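Local coordinates for arginine 3rd transport system periplasmic binding protein (Legionella pneumophila subsp. pneumophila str. Philadelphia 1, PDB 3KZG), which probably binds arginine in the periplasm and delivers it to an ABC-type transport system, as other solute-binding proteins of its family do with amino acids, at residues S70-D75 with T119-Q124; P86-N91 with D158-K163; R123-E128 with N132-Y137. All coordinates share one frame; numbering follows the deposited sequence.

Interaction 1 of 3, residues S70-D75 with T119-Q124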
loop_
_atom_site.group_PDB
_atom_site.type_symbol
_atom_site.label_atom_id
_atom_site.label_comp_id
_atom_site.label_asym_id
_atom_site.label_seq_id
_atom_site.Cartn_x
_atom_site.Cartn_y
_atom_site.Cartn_z
ATOM N N SER A 70 27.720 5.433 -7.769
ATOM C CA SER A 70 27.155 4.453 -8.689
ATOM C C SER A 70 28.179 3.342 -8.917
ATOM O O SER A 70 28.474 2.974 -10.047
ATOM C CB SER A 70 26.761 5.120 -10.022
ATOM O OG SER A 70 27.874 5.659 -10.714
HETATM N N MSE A 71 28.716 2.808 -7.823
HETATM C CA MSE A 71 29.714 1.749 -7.899
HETATM C C MSE A 71 29.112 0.368 -8.087
HETATM O O MSE A 71 28.475 -0.168 -7.182
HETATM C CB MSE A 71 30.567 1.739 -6.637
HETATM C CG MSE A 71 31.825 0.905 -6.799
HETATM SE SE MSE A 71 32.924 1.654 -8.214
HETATM C CE MSE A 71 33.404 3.292 -7.298
ATOM N N ILE A 72 29.342 -0.221 -9.252
ATOM C CA ILE A 72 28.801 -1.537 -9.554
ATOM C C ILE A 72 29.583 -2.692 -8.942
ATOM O O ILE A 72 30.796 -2.817 -9.138
ATOM C CB ILE A 72 28.720 -1.768 -11.073
ATOM C CG1 ILE A 72 27.898 -0.652 -11.725
ATOM C CG2 ILE A 72 28.084 -3.136 -11.354
ATOM C CD1 ILE A 72 27.878 -0.708 -13.229
ATOM N N ILE A 73 28.872 -3.541 -8.208
ATOM C CA ILE A 73 29.483 -4.709 -7.593
ATOM C C ILE A 73 29.894 -5.675 -8.694
ATOM O O ILE A 73 29.047 -6.162 -9.448
ATOM C CB ILE A 73 28.494 -5.465 -6.677
ATOM C CG1 ILE A 73 28.007 -4.560 -5.554
ATOM C CG2 ILE A 73 29.170 -6.709 -6.095
ATOM C CD1 ILE A 73 27.052 -5.257 -4.618
ATOM N N THR A 74 31.191 -5.950 -8.784
ATOM C CA THR A 74 31.707 -6.884 -9.781
ATOM C C THR A 74 32.722 -7.782 -9.096
ATOM O O THR A 74 33.305 -7.402 -8.081
ATOM C CB THR A 74 32.431 -6.167 -10.946
ATOM O OG1 THR A 74 33.635 -5.563 -10.459
ATOM C CG2 THR A 74 31.542 -5.094 -11.558
ATOM N N ASP A 75 32.942 -8.965 -9.649
ATOM C CA ASP A 75 33.910 -9.882 -9.062
ATOM C C ASP A 75 35.317 -9.287 -9.043
ATOM O O ASP A 75 36.058 -9.467 -8.080
ATOM C CB ASP A 75 33.906 -11.212 -9.819
ATOM C CG ASP A 75 32.687 -12.054 -9.500
ATOM O OD1 ASP A 75 32.392 -12.233 -8.298
ATOM O OD2 ASP A 75 32.030 -12.541 -10.443
ATOM N N THR A 119 35.123 2.063 -14.907
ATOM C CA THR A 119 33.899 1.264 -14.879
ATOM C C THR A 119 34.118 -0.039 -15.634
ATOM O O THR A 119 35.119 -0.206 -16.327
ATOM C CB THR A 119 32.706 1.988 -15.559
ATOM O OG1 THR A 119 32.969 2.134 -16.962
ATOM C CG2 THR A 119 32.470 3.346 -14.937
ATOM N N PRO A 120 33.180 -0.988 -15.503
ATOM C CA PRO A 120 33.309 -2.268 -16.199
ATOM C C PRO A 120 32.713 -2.181 -17.603
ATOM O O PRO A 120 32.554 -3.194 -18.283
ATOM C CB PRO A 120 32.532 -3.215 -15.299
ATOM C CG PRO A 120 31.392 -2.351 -14.855
ATOM C CD PRO A 120 32.074 -1.029 -14.529
ATOM N N TYR A 121 32.405 -0.961 -18.038
ATOM C CA TYR A 121 31.792 -0.758 -19.346
ATOM C C TYR A 121 32.664 -1.080 -20.561
ATOM O O TYR A 121 32.160 -1.553 -21.586
ATOM C CB TYR A 121 31.224 0.660 -19.435
ATOM C CG TYR A 121 30.118 0.904 -18.420
ATOM C CD1 TYR A 121 29.208 -0.111 -18.097
ATOM C CD2 TYR A 121 29.962 2.145 -17.802
ATOM C CE1 TYR A 121 28.177 0.102 -17.189
ATOM C CE2 TYR A 121 28.927 2.369 -16.889
ATOM C CZ TYR A 121 28.040 1.341 -16.590
ATOM O OH TYR A 121 27.021 1.541 -15.694
ATOM N N ALA A 122 33.965 -0.838 -20.457
ATOM C CA ALA A 122 34.857 -1.156 -21.562
ATOM C C ALA A 122 34.766 -2.662 -21.783
ATOM O O ALA A 122 34.666 -3.143 -22.917
ATOM C CB ALA A 122 36.291 -0.771 -21.214
ATOM N N ARG A 123 34.804 -3.403 -20.682
ATOM C CA ARG A 123 34.728 -4.855 -20.739
ATOM C C ARG A 123 33.396 -5.318 -21.324
ATOM O O ARG A 123 33.348 -6.283 -22.085
ATOM C CB ARG A 123 34.923 -5.439 -19.337
ATOM C CG ARG A 123 34.939 -6.957 -19.294
ATOM C CD ARG A 123 35.260 -7.459 -17.894
ATOM N NE ARG A 123 36.595 -7.057 -17.459
ATOM C CZ ARG A 123 37.727 -7.462 -18.030
ATOM N NH1 ARG A 123 37.697 -8.289 -19.070
ATOM N NH2 ARG A 123 38.894 -7.042 -17.560
ATOM N N GLN A 124 32.316 -4.623 -20.981
ATOM C CA GLN A 124 30.996 -4.986 -21.490
ATOM C C GLN A 124 30.937 -4.805 -23.003
ATOM O O GLN A 124 30.424 -5.659 -23.725
ATOM C CB GLN A 124 29.913 -4.126 -20.845
ATOM C CG GLN A 124 28.510 -4.627 -21.138
ATOM C CD GLN A 124 27.444 -3.599 -20.839
ATOM O OE1 GLN A 124 27.445 -2.972 -19.781
ATOM N NE2 GLN A 124 26.516 -3.425 -21.773
#
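Ile-72 reaches from the loop 70-75 to the start of the helix in 119-124, where it meets Pro-120 and Tyr-121. Its CB bond points at the other segment. From CB the two branches part. CG2, anti to the backbone N, packs against Ser-90 OG of the 86-91 segment. CG1 stands anti to the carbonyl carbon (chi1 -56°), and an extended second torsion (chi2 174°) carries CD1 out to the contact. CD1 is the atom that touches. It lies 3.4 Å from Tyr-121 OH and 3.9 Å from Tyr-121 CZ, so it meets the phenol end of the side chain. The approach to the ring is oblique, and the two side chains cross at about a right angle. The same methyl also sits 4.2 Å from Pro-120 CG.

Thr-74 adds a second, looser touch. Its CG2 methyl comes within 4.3 Å of Pro-120 CG, so the proline ring faces two aliphatic groups of the loop. Pro-120 occupies the N-cap position of the helix. Its carbonyl O takes a bond from Gln-124 N. Tyr-121 N makes a weak bond to Thr-119 OG1.

The cross-contact is therefore apolar and small, with 145 Å² buried in all. The tyrosine hydroxyl has its polar partner outside it, in Asp-158 OD1. That bond probably holds the phenol where Ile-72 can lean on it. Tyr-193 also packs on Ile-72, and Arg-123 forms a salt bridge to Glu-76. The loop follows strand 66-67 of one sheet. Helix 121-127 packs with the five-stranded sheet, between strands 112-116 and 133-137 in the chain. Such a meeting is consistent with the two-lobed periplasmic binding protein fold, in which the lobes face each other across the ligand cleft.

Interaction 2 of 3, residues P86-N91 with D158-K163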
loop_
_atom_site.group_PDB
_atom_site.type_symbol
_atom_site.label_atom_id
_atom_site.label_comp_id
_atom_site.label_asym_id
_atom_site.label_seq_id
_atom_site.Cartn_x
_atom_site.Cartn_y
_atom_site.Cartn_z
ATOM N N PRO A 86 23.442 -4.032 -2.264
ATOM C CA PRO A 86 23.228 -3.054 -3.335
ATOM C C PRO A 86 21.987 -2.240 -2.976
ATOM O O PRO A 86 21.058 -2.771 -2.362
ATOM C CB PRO A 86 23.025 -3.931 -4.567
ATOM C CG PRO A 86 22.378 -5.169 -3.991
ATOM C CD PRO A 86 23.158 -5.405 -2.720
ATOM N N TYR A 87 21.979 -0.955 -3.322
ATOM C CA TYR A 87 20.829 -0.103 -3.018
ATOM C C TYR A 87 20.049 0.212 -4.275
ATOM O O TYR A 87 19.075 0.961 -4.238
ATOM C CB TYR A 87 21.278 1.214 -2.368
ATOM C CG TYR A 87 22.312 2.009 -3.154
ATOM C CD1 TYR A 87 21.952 2.790 -4.256
ATOM C CD2 TYR A 87 23.653 1.998 -2.769
ATOM C CE1 TYR A 87 22.917 3.549 -4.951
ATOM C CE2 TYR A 87 24.612 2.745 -3.454
ATOM C CZ TYR A 87 24.247 3.514 -4.534
ATOM O OH TYR A 87 25.218 4.249 -5.195
HETATM N N MSE A 88 20.475 -0.366 -5.390
HETATM C CA MSE A 88 19.822 -0.104 -6.662
HETATM C C MSE A 88 20.348 -1.061 -7.729
HETATM O O MSE A 88 21.527 -1.434 -7.718
HETATM C CB MSE A 88 20.097 1.350 -7.070
HETATM C CG MSE A 88 19.487 1.801 -8.381
HETATM SE SE MSE A 88 19.716 3.718 -8.644
HETATM C CE MSE A 88 18.910 3.872 -10.406
ATOM N N GLU A 89 19.472 -1.480 -8.634
ATOM C CA GLU A 89 19.886 -2.375 -9.709
ATOM C C GLU A 89 20.801 -1.597 -10.654
ATOM O O GLU A 89 20.564 -0.423 -10.914
ATOM C CB GLU A 89 18.668 -2.887 -10.483
ATOM C CG GLU A 89 19.007 -3.885 -11.573
ATOM C CD GLU A 89 17.774 -4.435 -12.276
ATOM O OE1 GLU A 89 17.139 -3.694 -13.057
ATOM O OE2 GLU A 89 17.442 -5.612 -12.037
ATOM N N SER A 90 21.847 -2.244 -11.160
ATOM C CA SER A 90 22.774 -1.570 -12.065
ATOM C C SER A 90 22.577 -1.999 -13.514
ATOM O O SER A 90 22.670 -3.182 -13.845
ATOM C CB SER A 90 24.230 -1.826 -11.637
ATOM O OG SER A 90 24.541 -3.210 -11.614
ATOM N N ASN A 91 22.286 -1.027 -14.372
ATOM C CA ASN A 91 22.094 -1.293 -15.795
ATOM C C ASN A 91 22.872 -0.267 -16.607
ATOM O O ASN A 91 22.980 0.885 -16.206
ATOM C CB ASN A 91 20.616 -1.190 -16.190
ATOM C CG ASN A 91 19.732 -2.136 -15.412
ATOM O OD1 ASN A 91 19.146 -1.764 -14.398
ATOM N ND2 ASN A 91 19.635 -3.369 -15.880
ATOM N N ASP A 158 25.900 4.647 -17.337
ATOM C CA ASP A 158 24.833 4.208 -16.444
ATOM C C ASP A 158 23.478 4.547 -17.080
ATOM O O ASP A 158 23.314 5.611 -17.690
ATOM C CB ASP A 158 24.937 4.910 -15.083
ATOM C CG ASP A 158 26.291 4.706 -14.406
ATOM O OD1 ASP A 158 26.703 3.544 -14.208
ATOM O OD2 ASP A 158 26.939 5.715 -14.060
ATOM N N TYR A 159 22.515 3.645 -16.933
ATOM C CA TYR A 159 21.177 3.841 -17.479
ATOM C C TYR A 159 20.505 5.131 -16.991
ATOM O O TYR A 159 20.000 5.909 -17.806
ATOM C CB TYR A 159 20.291 2.637 -17.140
ATOM C CG TYR A 159 18.837 2.833 -17.508
ATOM C CD1 TYR A 159 18.446 2.946 -18.843
ATOM C CD2 TYR A 159 17.858 2.946 -16.521
ATOM C CE1 TYR A 159 17.117 3.173 -19.192
ATOM C CE2 TYR A 159 16.521 3.174 -16.856
ATOM C CZ TYR A 159 16.160 3.287 -18.192
ATOM O OH TYR A 159 14.852 3.528 -18.536
ATOM N N GLU A 160 20.494 5.364 -15.677
ATOM C CA GLU A 160 19.865 6.572 -15.143
ATOM C C GLU A 160 20.625 7.835 -15.551
ATOM O O GLU A 160 20.046 8.925 -15.593
ATOM C CB GLU A 160 19.756 6.531 -13.614
ATOM C CG GLU A 160 18.775 5.510 -13.043
ATOM C CD GLU A 160 17.371 5.631 -13.608
ATOM O OE1 GLU A 160 16.984 6.732 -14.048
ATOM O OE2 GLU A 160 16.645 4.616 -13.602
ATOM N N ALA A 161 21.919 7.696 -15.825
ATOM C CA ALA A 161 22.729 8.837 -16.253
ATOM C C ALA A 161 22.364 9.160 -17.698
ATOM O O ALA A 161 22.284 10.325 -18.083
ATOM C CB ALA A 161 24.224 8.506 -16.156
ATOM N N ALA A 162 22.150 8.117 -18.494
ATOM C CA ALA A 162 21.784 8.279 -19.900
ATOM C C ALA A 162 20.423 8.952 -20.019
ATOM O O ALA A 162 20.241 9.863 -20.827
ATOM C CB ALA A 162 21.758 6.921 -20.602
ATOM N N LYS A 163 19.471 8.502 -19.209
ATOM C CA LYS A 163 18.129 9.073 -19.219
ATOM C C LYS A 163 18.170 10.531 -18.779
ATOM O O LYS A 163 17.451 11.373 -19.318
ATOM C CB LYS A 163 17.201 8.288 -18.290
ATOM C CG LYS A 163 16.732 6.962 -18.851
ATOM C CD LYS A 163 15.460 6.517 -18.149
ATOM C CE LYS A 163 14.340 7.528 -18.356
ATOM N NZ LYS A 163 13.097 7.124 -17.642
#
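Asn-91 and Tyr-159 meet backbone to backbone and CB to CB, while their outer side chains part. Tyr-159 N donates to Asn-91 O over 2.9 Å with an N-H...O angle of 156°. The donor is tilted 30° from the carbonyl plane. Tyr-159 CB comes to 3.3 Å from the same Asn-91 O and 4.0 Å from Asn-91 CB. Its CA bond to CB points at the other segment, but the ring leads away again. The torsion explains this: CG lies anti to the backbone N (chi1 172°). The ring then has Lys-163 CG over one face, 3.7 Å above the plane and offset toward the rim. Lys-186 and Gln-93 also touch the tyrosine side chain.

Met-88, a selenomethionine, lies beside Glu-160. Its chain is extended along its length and crosses Glu-160 obliquely. The glutamate chain is bent at its second torsion. The modelled closeness of Met-88 CE to Glu-160 CG is doubtful, so the exact fit is uncertain. Phe-229 packs on both Met-88 and Glu-160.

Asp-158 is the N-cap residue of the helix, yet its carboxylate makes no capping bond. It is turned instead to Tyr-121 and Asn-13. Its backbone O accepts from Ala-162 N at 2.9 Å and more weakly from Ala-161 N. The hydrogen bond between the two segments is a backbone one. Asn-91 O pairs with Tyr-159 N, an amide in the first turn, where no helical acceptor precedes it. The segment 86-91 thus supplies the acceptor from its main chain, while the Asp-158 carboxylate is used by Tyr-121 and Asn-13.

Interaction 3 of 3, residues R123-E128 with N132-Y137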
loop_
_atom_site.group_PDB
_atom_site.type_symbol
_atom_site.label_atom_id
_atom_site.label_comp_id
_atom_site.label_asym_id
_atom_site.label_seq_id
_atom_site.Cartn_x
_atom_site.Cartn_y
_atom_site.Cartn_z
ATOM N N ARG A 123 34.804 -3.403 -20.682
ATOM C CA ARG A 123 34.728 -4.855 -20.739
ATOM C C ARG A 123 33.396 -5.318 -21.324
ATOM O O ARG A 123 33.348 -6.283 -22.085
ATOM C CB ARG A 123 34.923 -5.439 -19.337
ATOM C CG ARG A 123 34.939 -6.957 -19.294
ATOM C CD ARG A 123 35.260 -7.459 -17.894
ATOM N NE ARG A 123 36.595 -7.057 -17.459
ATOM C CZ ARG A 123 37.727 -7.462 -18.030
ATOM N NH1 ARG A 123 37.697 -8.289 -19.070
ATOM N NH2 ARG A 123 38.894 -7.042 -17.560
ATOM N N GLN A 124 32.316 -4.623 -20.981
ATOM C CA GLN A 124 30.996 -4.986 -21.490
ATOM C C GLN A 124 30.937 -4.805 -23.003
ATOM O O GLN A 124 30.424 -5.659 -23.725
ATOM C CB GLN A 124 29.913 -4.126 -20.845
ATOM C CG GLN A 124 28.510 -4.627 -21.138
ATOM C CD GLN A 124 27.444 -3.599 -20.839
ATOM O OE1 GLN A 124 27.445 -2.972 -19.781
ATOM N NE2 GLN A 124 26.516 -3.425 -21.773
ATOM N N VAL A 125 31.473 -3.684 -23.473
ATOM C CA VAL A 125 31.488 -3.374 -24.894
ATOM C C VAL A 125 32.267 -4.409 -25.701
ATOM O O VAL A 125 31.769 -4.943 -26.694
ATOM C CB VAL A 125 32.111 -1.970 -25.147
ATOM C CG1 VAL A 125 32.230 -1.702 -26.636
ATOM C CG2 VAL A 125 31.253 -0.895 -24.491
ATOM N N LEU A 126 33.493 -4.699 -25.281
ATOM C CA LEU A 126 34.304 -5.651 -26.022
ATOM C C LEU A 126 33.755 -7.075 -25.971
ATOM O O LEU A 126 33.860 -7.811 -26.948
ATOM C CB LEU A 126 35.752 -5.616 -25.526
ATOM C CG LEU A 126 36.502 -4.290 -25.729
ATOM C CD1 LEU A 126 37.926 -4.465 -25.256
ATOM C CD2 LEU A 126 36.491 -3.857 -27.185
ATOM N N SER A 127 33.156 -7.448 -24.844
ATOM C CA SER A 127 32.593 -8.788 -24.677
ATOM C C SER A 127 31.452 -9.065 -25.651
ATOM O O SER A 127 31.048 -10.212 -25.840
ATOM C CB SER A 127 32.090 -8.975 -23.240
ATOM O OG SER A 127 30.963 -8.153 -22.978
ATOM N N GLU A 128 30.924 -8.015 -26.266
ATOM C CA GLU A 128 29.842 -8.174 -27.223
ATOM C C GLU A 128 30.384 -8.678 -28.562
ATOM O O GLU A 128 29.638 -9.198 -29.390
ATOM C CB GLU A 128 29.099 -6.844 -27.387
ATOM C CG GLU A 128 28.394 -6.398 -26.103
ATOM C CD GLU A 128 27.898 -4.966 -26.159
ATOM O OE1 GLU A 128 27.339 -4.487 -25.144
ATOM O OE2 GLU A 128 28.068 -4.319 -27.213
ATOM N N ASN A 132 34.149 -3.473 -32.055
ATOM C CA ASN A 132 34.093 -2.125 -31.518
ATOM C C ASN A 132 35.429 -1.725 -30.932
ATOM O O ASN A 132 36.222 -2.573 -30.515
ATOM C CB ASN A 132 33.047 -2.013 -30.412
ATOM C CG ASN A 132 31.633 -2.153 -30.925
ATOM O OD1 ASN A 132 31.176 -1.366 -31.751
ATOM N ND2 ASN A 132 30.931 -3.156 -30.429
ATOM N N GLN A 133 35.663 -0.418 -30.902
ATOM C CA GLN A 133 36.875 0.138 -30.340
ATOM C C GLN A 133 36.425 0.996 -29.169
ATOM O O GLN A 133 35.465 1.757 -29.279
ATOM C CB GLN A 133 37.596 0.989 -31.381
ATOM C CG GLN A 133 38.921 1.546 -30.903
ATOM C CD GLN A 133 39.654 2.295 -31.999
ATOM O OE1 GLN A 133 39.942 1.740 -33.062
ATOM N NE2 GLN A 133 39.959 3.558 -31.744
ATOM N N VAL A 134 37.107 0.855 -28.039
ATOM C CA VAL A 134 36.762 1.606 -26.846
ATOM C C VAL A 134 37.695 2.788 -26.599
ATOM O O VAL A 134 38.916 2.670 -26.701
ATOM C CB VAL A 134 36.791 0.697 -25.591
ATOM C CG1 VAL A 134 36.370 1.494 -24.364
ATOM C CG2 VAL A 134 35.879 -0.501 -25.790
ATOM N N ILE A 135 37.105 3.932 -26.282
ATOM C CA ILE A 135 37.870 5.134 -25.981
ATOM C C ILE A 135 37.580 5.425 -24.515
ATOM O O ILE A 135 36.431 5.671 -24.140
ATOM C CB ILE A 135 37.421 6.333 -26.855
ATOM C CG1 ILE A 135 37.767 6.066 -28.320
ATOM C CG2 ILE A 135 38.076 7.613 -26.374
ATOM C CD1 ILE A 135 39.255 5.958 -28.594
ATOM N N PHE A 136 38.619 5.362 -23.689
ATOM C CA PHE A 136 38.491 5.608 -22.256
ATOM C C PHE A 136 38.543 7.094 -21.940
ATOM O O PHE A 136 39.457 7.797 -22.369
ATOM C CB PHE A 136 39.615 4.894 -21.492
ATOM C CG PHE A 136 39.557 3.398 -21.584
ATOM C CD1 PHE A 136 38.936 2.651 -20.586
ATOM C CD2 PHE A 136 40.101 2.735 -22.678
ATOM C CE1 PHE A 136 38.857 1.264 -20.674
ATOM C CE2 PHE A 136 40.027 1.342 -22.777
ATOM C CZ PHE A 136 39.401 0.608 -21.770
ATOM N N TYR A 137 37.561 7.561 -21.182
ATOM C CA TYR A 137 37.485 8.957 -20.780
ATOM C C TYR A 137 37.526 9.005 -19.259
ATOM O O TYR A 137 36.828 8.237 -18.596
ATOM C CB TYR A 137 36.181 9.583 -21.281
ATOM C CG TYR A 137 36.137 9.820 -22.776
ATOM C CD1 TYR A 137 36.851 10.871 -23.359
ATOM C CD2 TYR A 137 35.373 9.002 -23.609
ATOM C CE1 TYR A 137 36.803 11.103 -24.731
ATOM C CE2 TYR A 137 35.318 9.225 -24.982
ATOM C CZ TYR A 137 36.034 10.276 -25.536
ATOM O OH TYR A 137 35.975 10.489 -26.895
#
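The Phe-136 ring has Val-134 CG1 over one face, 4.0 Å above the plane and offset toward the rim, while Val-134 CG2 packs on helix 121-127. Ala-122 of the same helix touches the ring. Val-134 thus works with both methyls. CG1 lies anti to the backbone N (chi1 -178°), which leaves CG2 to point across the contact.

There CG2 meets two neighbouring helix residues. It sits 3.7 Å from Leu-126 CD2 and 3.8 Å from Leu-126 CG. It is also 3.9 Å from Val-125 CG1. Both helix side chains slant across Val-134. Val-125 points at the strand, and its CG1 serves twice: besides Val-134 it meets Asn-132 CB, also at 3.9 Å. Here the two side chains cross at about a right angle. Leu-126 starts off to one flank. Its second torsion (chi2 -177°) sends CD1 anti to CA, and the other branch, CD2, turns to the Asn-132 backbone O at 3.6 Å.

Within the segment 123-128, Ser-127 OG donates to Gln-124 O over 2.7 Å, from above the carbonyl plane. Ser-127 N bonds to Arg-123 O in the usual helical way. Glu-128 OE2 bonds to Tyr-94 OH. Val-125 also packs on Leu-156 of strand 154-158.

The contact buries 218 Å², lies near the surface and is apolar in character. Strand 133-137 runs parallel to strand 112-116, its neighbour in the five-stranded sheet, and helix 121-127 links them. This is the packing of a beta-alpha-beta crossover, with the helix laid against the edge strand it leads into.

How the interactions relate
Interactions 1 and 3 share Arg-123 and Gln-124 on helix 121-127, and their centres lie about 12 Å apart. The start of the helix faces the loop 70-75, and its later part faces strand 133-137. Ala-122 links the two contacts by way of Val-134. Interaction 2 is also about 12 Å from interaction 1, centre to centre, and joins it through Tyr-121 OH and Asp-158 OD1 at 2.5 Å. Interactions 2 and 3 do not touch: centres about 19 Å apart, nearest atoms about 6 Å. Along the chain, 3 nests inside the loop closed by 2, while 1 and 2 alternate. Interaction 3 lies within the lobe built on the five-stranded sheet. Interactions 1 and 2 bring 70-75 and 86-91 to its helices, consistent with a two-lobed binding protein.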